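Local coordinates for aminopeptidase (Aneurinibacillus sp. AM-1, PDB 5IB9), which probably removes amino-terminal residues from peptides as a zinc-dependent aminopeptidase of family M28, at residues 218-230 with 290-302. Residues are numbered along the deposited sequence; the frame is centred on the assembly and turned at random.
Sequences NTNDIIIIGSHHD and EIKRTIGMFQLDM. With ZN (zinc ion), chain C; BES (2-(3-amino-2-hydroxy-4-phenyl-butyrylamino)-4-methyl-pentanoic acid), chain H.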
loop_
_atom_site.group_PDB
_atom_site.type_symbol
_atom_site.label_atom_id
_atom_site.label_comp_id
_atom_site.label_asym_id
_atom_site.label_seq_id
_atom_site.Cartn_x
_atom_site.Cartn_y
_atom_site.Cartn_z
ATOM N N ASN A 218 5.042 29.866 17.393
ATOM C CA ASN A 218 4.804 28.590 16.724
ATOM C C ASN A 218 5.798 28.289 15.615
ATOM O O ASN A 218 6.168 29.155 14.881
ATOM C CB ASN A 218 3.391 28.547 16.156
ATOM C CG ASN A 218 2.339 28.296 17.194
ATOM O OD1 ASN A 218 2.596 27.838 18.252
ATOM N ND2 ASN A 218 1.123 28.525 16.822
ATOM N N THR A 219 6.232 27.031 15.537
ATOM C CA THR A 219 7.127 26.554 14.535
ATOM C C THR A 219 6.218 25.711 13.605
ATOM O O THR A 219 5.017 25.456 13.905
ATOM C CB THR A 219 8.255 25.647 15.092
ATOM O OG1 THR A 219 7.686 24.379 15.374
ATOM C CG2 THR A 219 8.937 26.190 16.343
ATOM N N ASN A 220 6.864 25.293 12.530
ATOM C CA ASN A 220 6.368 24.337 11.527
ATOM C C ASN A 220 6.723 22.925 11.830
ATOM O O ASN A 220 6.288 22.056 11.069
ATOM C CB ASN A 220 7.032 24.650 10.124
ATOM C CG ASN A 220 6.506 25.924 9.524
ATOM O OD1 ASN A 220 7.269 26.705 8.891
ATOM N ND2 ASN A 220 5.202 26.190 9.745
ATOM N N ASP A 221 7.321 22.661 12.992
ATOM C CA ASP A 221 7.846 21.304 13.219
ATOM C C ASP A 221 6.726 20.370 13.717
ATOM O O ASP A 221 5.705 20.783 14.274
ATOM C CB ASP A 221 8.881 21.311 14.342
ATOM C CG ASP A 221 10.128 22.158 14.041
ATOM O OD1 ASP A 221 10.386 22.486 12.827
ATOM O OD2 ASP A 221 10.939 22.364 14.992
ATOM N N ILE A 222 6.907 19.069 13.417
ATOM C CA ILE A 222 6.028 18.005 13.908
ATOM C C ILE A 222 6.870 16.928 14.647
ATOM O O ILE A 222 7.955 16.599 14.191
ATOM C CB ILE A 222 5.355 17.257 12.708
ATOM C CG1 ILE A 222 4.523 18.288 11.877
ATOM C CG2 ILE A 222 4.358 16.214 13.198
ATOM C CD1 ILE A 222 4.171 17.637 10.443
ATOM N N ILE A 223 6.338 16.433 15.766
ATOM C CA ILE A 223 6.908 15.254 16.446
ATOM C C ILE A 223 5.768 14.218 16.514
ATOM O O ILE A 223 4.654 14.524 16.829
ATOM C CB ILE A 223 7.359 15.586 17.869
ATOM C CG1 ILE A 223 8.584 16.412 17.692
ATOM C CG2 ILE A 223 7.775 14.269 18.493
ATOM C CD1 ILE A 223 9.158 16.987 19.031
ATOM N N ILE A 224 6.132 12.957 16.182
ATOM C CA ILE A 224 5.234 11.734 16.311
ATOM C C ILE A 224 5.668 10.938 17.503
ATOM O O ILE A 224 6.896 10.730 17.731
ATOM C CB ILE A 224 5.298 10.919 15.050
ATOM C CG1 ILE A 224 4.821 11.767 13.831
ATOM C CG2 ILE A 224 4.435 9.733 15.178
ATOM C CD1 ILE A 224 4.987 11.043 12.476
ATOM N N ILE A 225 4.666 10.622 18.351
ATOM C CA ILE A 225 4.915 9.644 19.503
ATOM C C ILE A 225 4.023 8.496 19.175
ATOM O O ILE A 225 2.782 8.676 19.109
ATOM C CB ILE A 225 4.544 10.317 20.824
ATOM C CG1 ILE A 225 5.309 11.662 21.085
ATOM C CG2 ILE A 225 4.803 9.364 21.993
ATOM C CD1 ILE A 225 4.550 12.909 20.512
ATOM N N GLY A 226 4.623 7.333 19.044
ATOM C CA GLY A 226 3.859 6.135 18.590
ATOM C C GLY A 226 4.022 4.926 19.555
ATOM O O GLY A 226 4.965 4.839 20.346
ATOM N N SER A 227 3.112 3.989 19.340
ATOM C CA SER A 227 3.102 2.650 19.991
ATOM C C SER A 227 2.210 1.830 19.128
ATOM O O SER A 227 1.585 2.329 18.185
ATOM C CB SER A 227 2.594 2.724 21.465
ATOM O OG SER A 227 1.325 3.433 21.445
ATOM N N HIS A 228 2.117 0.529 19.398
ATOM C CA HIS A 228 1.163 -0.343 18.665
ATOM C C HIS A 228 0.170 -1.002 19.610
ATOM O O HIS A 228 0.518 -1.332 20.763
ATOM C CB HIS A 228 1.893 -1.433 17.782
ATOM C CG HIS A 228 2.666 -2.498 18.553
ATOM N ND1 HIS A 228 2.090 -3.742 18.857
ATOM C CD2 HIS A 228 3.959 -2.553 18.877
ATOM C CE1 HIS A 228 3.061 -4.480 19.452
ATOM N NE2 HIS A 228 4.174 -3.774 19.492
ATOM N N HIS A 229 -1.052 -1.124 19.113
ATOM C CA HIS A 229 -2.141 -1.642 19.973
ATOM C C HIS A 229 -2.557 -3.077 19.777
ATOM O O HIS A 229 -3.398 -3.508 20.516
ATOM C CB HIS A 229 -3.382 -0.691 19.914
ATOM C CG HIS A 229 -3.854 -0.372 18.520
ATOM N ND1 HIS A 229 -4.235 -1.230 17.515
ATOM C CD2 HIS A 229 -3.935 0.883 18.008
ATOM C CE1 HIS A 229 -4.547 -0.509 16.411
ATOM N NE2 HIS A 229 -4.396 0.776 16.740
ATOM N N ASP A 230 -1.879 -3.754 18.863
ATOM C CA ASP A 230 -2.131 -5.212 18.699
ATOM C C ASP A 230 -1.074 -6.015 19.463
ATOM O O ASP A 230 0.004 -5.505 19.832
ATOM C CB ASP A 230 -2.052 -5.599 17.232
ATOM C CG ASP A 230 -0.697 -5.402 16.584
ATOM O OD1 ASP A 230 -0.021 -4.331 16.760
ATOM O OD2 ASP A 230 -0.255 -6.338 15.883
ATOM N N GLU A 290 4.831 17.345 5.130
ATOM C CA GLU A 290 4.795 16.690 6.477
ATOM C C GLU A 290 6.035 15.932 6.733
ATOM O O GLU A 290 6.568 16.066 7.866
ATOM C CB GLU A 290 3.572 15.785 6.556
ATOM C CG GLU A 290 2.249 16.612 6.609
ATOM C CD GLU A 290 1.096 15.659 6.589
ATOM O OE1 GLU A 290 0.910 14.819 5.674
ATOM O OE2 GLU A 290 0.279 15.632 7.527
ATOM N N ILE A 291 6.569 15.164 5.766
ATOM C CA ILE A 291 7.758 14.418 6.030
ATOM C C ILE A 291 8.938 15.370 6.354
ATOM O O ILE A 291 9.720 15.137 7.347
ATOM C CB ILE A 291 8.103 13.569 4.812
ATOM C CG1 ILE A 291 7.030 12.464 4.689
ATOM C CG2 ILE A 291 9.523 12.877 4.932
ATOM C CD1 ILE A 291 7.037 11.729 3.349
ATOM N N LYS A 292 9.124 16.416 5.530
ATOM C CA LYS A 292 10.259 17.365 5.767
ATOM C C LYS A 292 10.127 18.067 7.123
ATOM O O LYS A 292 11.208 18.413 7.720
ATOM C CB LYS A 292 10.289 18.416 4.633
ATOM C CG LYS A 292 10.683 17.779 3.322
ATOM C CD LYS A 292 10.819 18.778 2.152
ATOM C CE LYS A 292 11.148 17.995 0.858
ATOM N NZ LYS A 292 10.100 18.376 -0.136
ATOM N N ARG A 293 8.919 18.248 7.629
ATOM C CA ARG A 293 8.743 19.036 8.863
ATOM C C ARG A 293 8.765 18.122 10.079
ATOM O O ARG A 293 8.707 18.655 11.214
ATOM C CB ARG A 293 7.372 19.757 8.837
ATOM C CG ARG A 293 7.436 20.809 7.809
ATOM C CD ARG A 293 6.273 21.584 7.794
ATOM N NE ARG A 293 4.990 20.957 7.560
ATOM C CZ ARG A 293 3.956 20.880 8.414
ATOM N NH1 ARG A 293 4.067 21.289 9.646
ATOM N NH2 ARG A 293 2.752 20.421 8.000
ATOM N N THR A 294 8.797 16.783 9.922
ATOM C CA THR A 294 8.765 15.910 11.115
ATOM C C THR A 294 10.183 15.738 11.635
ATOM O O THR A 294 11.077 15.104 11.026
ATOM C CB THR A 294 8.171 14.556 10.672
ATOM O OG1 THR A 294 6.822 14.719 10.303
ATOM C CG2 THR A 294 8.113 13.661 11.999
ATOM N N ILE A 295 10.403 16.390 12.783
ATOM C CA ILE A 295 11.725 16.444 13.362
ATOM C C ILE A 295 12.114 15.247 14.206
ATOM O O ILE A 295 13.291 15.032 14.476
ATOM C CB ILE A 295 11.986 17.723 14.162
ATOM C CG1 ILE A 295 11.051 17.737 15.339
ATOM C CG2 ILE A 295 11.799 19.061 13.248
ATOM C CD1 ILE A 295 11.405 19.010 16.313
ATOM N N GLY A 296 11.118 14.425 14.511
ATOM C CA GLY A 296 11.446 13.221 15.257
ATOM C C GLY A 296 10.197 12.335 15.431
ATOM O O GLY A 296 9.063 12.842 15.537
ATOM N N MET A 297 10.451 11.042 15.500
ATOM C CA MET A 297 9.409 10.076 15.779
ATOM C C MET A 297 9.963 9.203 16.905
ATOM O O MET A 297 11.047 8.598 16.815
ATOM C CB MET A 297 9.037 9.201 14.528
ATOM C CG MET A 297 7.835 8.210 14.737
ATOM S SD MET A 297 8.416 6.689 15.439
ATOM C CE MET A 297 6.798 5.979 15.764
ATOM N N PHE A 298 9.228 9.218 18.027
ATOM C CA PHE A 298 9.503 8.420 19.270
ATOM C C PHE A 298 8.606 7.228 19.275
ATOM O O PHE A 298 7.410 7.367 19.346
ATOM C CB PHE A 298 9.251 9.244 20.511
ATOM C CG PHE A 298 10.147 10.448 20.675
ATOM C CD1 PHE A 298 11.078 10.448 21.765
ATOM C CD2 PHE A 298 10.083 11.575 19.847
ATOM C CE1 PHE A 298 11.892 11.542 21.960
ATOM C CE2 PHE A 298 10.933 12.684 20.062
ATOM C CZ PHE A 298 11.821 12.674 21.110
ATOM N N GLN A 299 9.143 6.020 19.176
ATOM C CA GLN A 299 8.378 4.773 19.265
ATOM C C GLN A 299 8.483 4.089 20.631
ATOM O O GLN A 299 9.603 3.959 21.149
ATOM C CB GLN A 299 8.845 3.806 18.176
ATOM C CG GLN A 299 8.197 2.408 18.313
ATOM C CD GLN A 299 6.685 2.379 17.952
ATOM O OE1 GLN A 299 6.109 3.354 17.571
ATOM N NE2 GLN A 299 6.066 1.213 17.987
ATOM N N LEU A 300 7.344 3.848 21.272
ATOM C CA LEU A 300 7.359 3.239 22.661
ATOM C C LEU A 300 6.836 1.816 22.504
ATOM O O LEU A 300 5.686 1.581 22.135
ATOM C CB LEU A 300 6.344 4.063 23.495
ATOM C CG LEU A 300 6.668 5.570 23.680
ATOM C CD1 LEU A 300 5.439 6.233 24.131
ATOM C CD2 LEU A 300 7.594 5.560 24.954
ATOM N N ASP A 301 7.749 0.866 22.738
ATOM C CA ASP A 301 7.342 -0.599 22.614
ATOM C C ASP A 301 8.109 -1.340 23.709
ATOM O O ASP A 301 9.348 -1.368 23.663
ATOM C CB ASP A 301 7.776 -1.044 21.255
ATOM C CG ASP A 301 7.087 -2.371 20.765
ATOM O OD1 ASP A 301 6.425 -3.009 21.594
ATOM O OD2 ASP A 301 7.059 -2.725 19.566
ATOM N N MET A 302 7.344 -1.958 24.591
ATOM C CA MET A 302 7.832 -2.678 25.759
ATOM C C MET A 302 8.565 -1.799 26.744
ATOM O O MET A 302 9.755 -1.833 26.816
ATOM C CB MET A 302 8.647 -3.878 25.295
ATOM C CG MET A 302 7.772 -4.800 24.629
ATOM S SD MET A 302 8.535 -6.240 23.796
ATOM C CE MET A 302 9.442 -6.982 25.131
HETATM ZN ZN ZN C . 5.863 -4.562 20.291
HETATM N N2 BES H . 8.326 -5.268 20.475
HETATM C C1 BES H . 8.650 -6.196 19.392
HETATM C C6 BES H . 10.048 -5.859 18.878
HETATM C C7 BES H . 11.244 -6.161 19.776
HETATM C C8 BES H . 11.326 -7.320 20.587
HETATM C C12 BES H . 12.324 -5.251 19.754
HETATM C C9 BES H . 12.484 -7.548 21.360
HETATM C C11 BES H . 13.488 -5.478 20.539
HETATM C C10 BES H . 13.552 -6.628 21.343
HETATM C C2 BES H . 7.603 -6.087 18.277
HETATM O O2 BES H . 6.393 -6.108 19.031
HETATM C C3 BES H . 7.742 -7.336 17.476
HETATM O O3 BES H . 7.463 -8.399 18.021
HETATM N N1 BES H . 8.232 -7.231 16.289
HETATM C C4 BES H . 8.462 -8.444 15.500
HETATM C C13 BES H . 9.024 -7.910 14.193
HETATM C C14 BES H . 8.056 -7.023 13.403
HETATM C C15 BES H . 8.792 -6.733 12.101
HETATM C C16 BES H . 6.667 -7.622 13.177
HETATM C C5 BES H . 9.567 -9.332 16.058
HETATM O O1 BES H . 9.633 -10.535 15.672
HETATM O O4 BES H . 10.413 -8.910 16.867
#
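Asn-220 O accepts a hydrogen bond from Arg-293 NH1 at 2.7 Å. The donor lies 23° out of the carbonyl plane, and the oxygen meets the guanidinium at its edge. The arginine chain bends at chi3 (-59°), which turns NH1 back toward this carbonyl. Ile-222 CD1 sits over one face of the guanidinium, 3.7 Å from NH1. Outside the two segments, Asp-289 forms a salt bridge with Arg-293 NE. A leucine in place of Arg-293 would probably leave Asn-220 O and the Asp-289 carboxylate without this partner, and take the flat guanidinium away from Ile-222 CD1.

From here strands 222-228 and 294-300 run parallel in the central sheet of the M28 peptidase domain. Ile-222, Ile-224 and Gly-226 each use both N-H and C=O for bonds to segment 290-302; the N-H of Ile-222 goes to Arg-293 O, just before the strand. On one face, Met-297 CG packs on Ile-224 CB at 3.7 Å. Its methyl CE reaches Gly-226, where a beta carbon would collide with it. On the other face, Ile-223 CG2 touches Phe-298 CD2 at 3.8 Å, while CG1 of the same isoleucine meets Ile-295 CG1. Helix 382-400 covers Ile-223, Phe-298 and Leu-300 there.

The C-terminal ends of the strands reach the active site. His-228 NE2 binds a zinc ion at 2.0 Å. Asp-301 chelates the same ion through OD1 at 2.1 Å and OD2 at 2.3 Å, and OD2 lies at the edge of the imidazole. The inhibitor adds its hydroxyl O2 at 2.1 Å and, at a longer distance, its amine N2. Asp-240, which also binds a second zinc, completes the protein ligands, and Ser-346 OG hydrogen-bonds Asp-301 OD2 from the second shell.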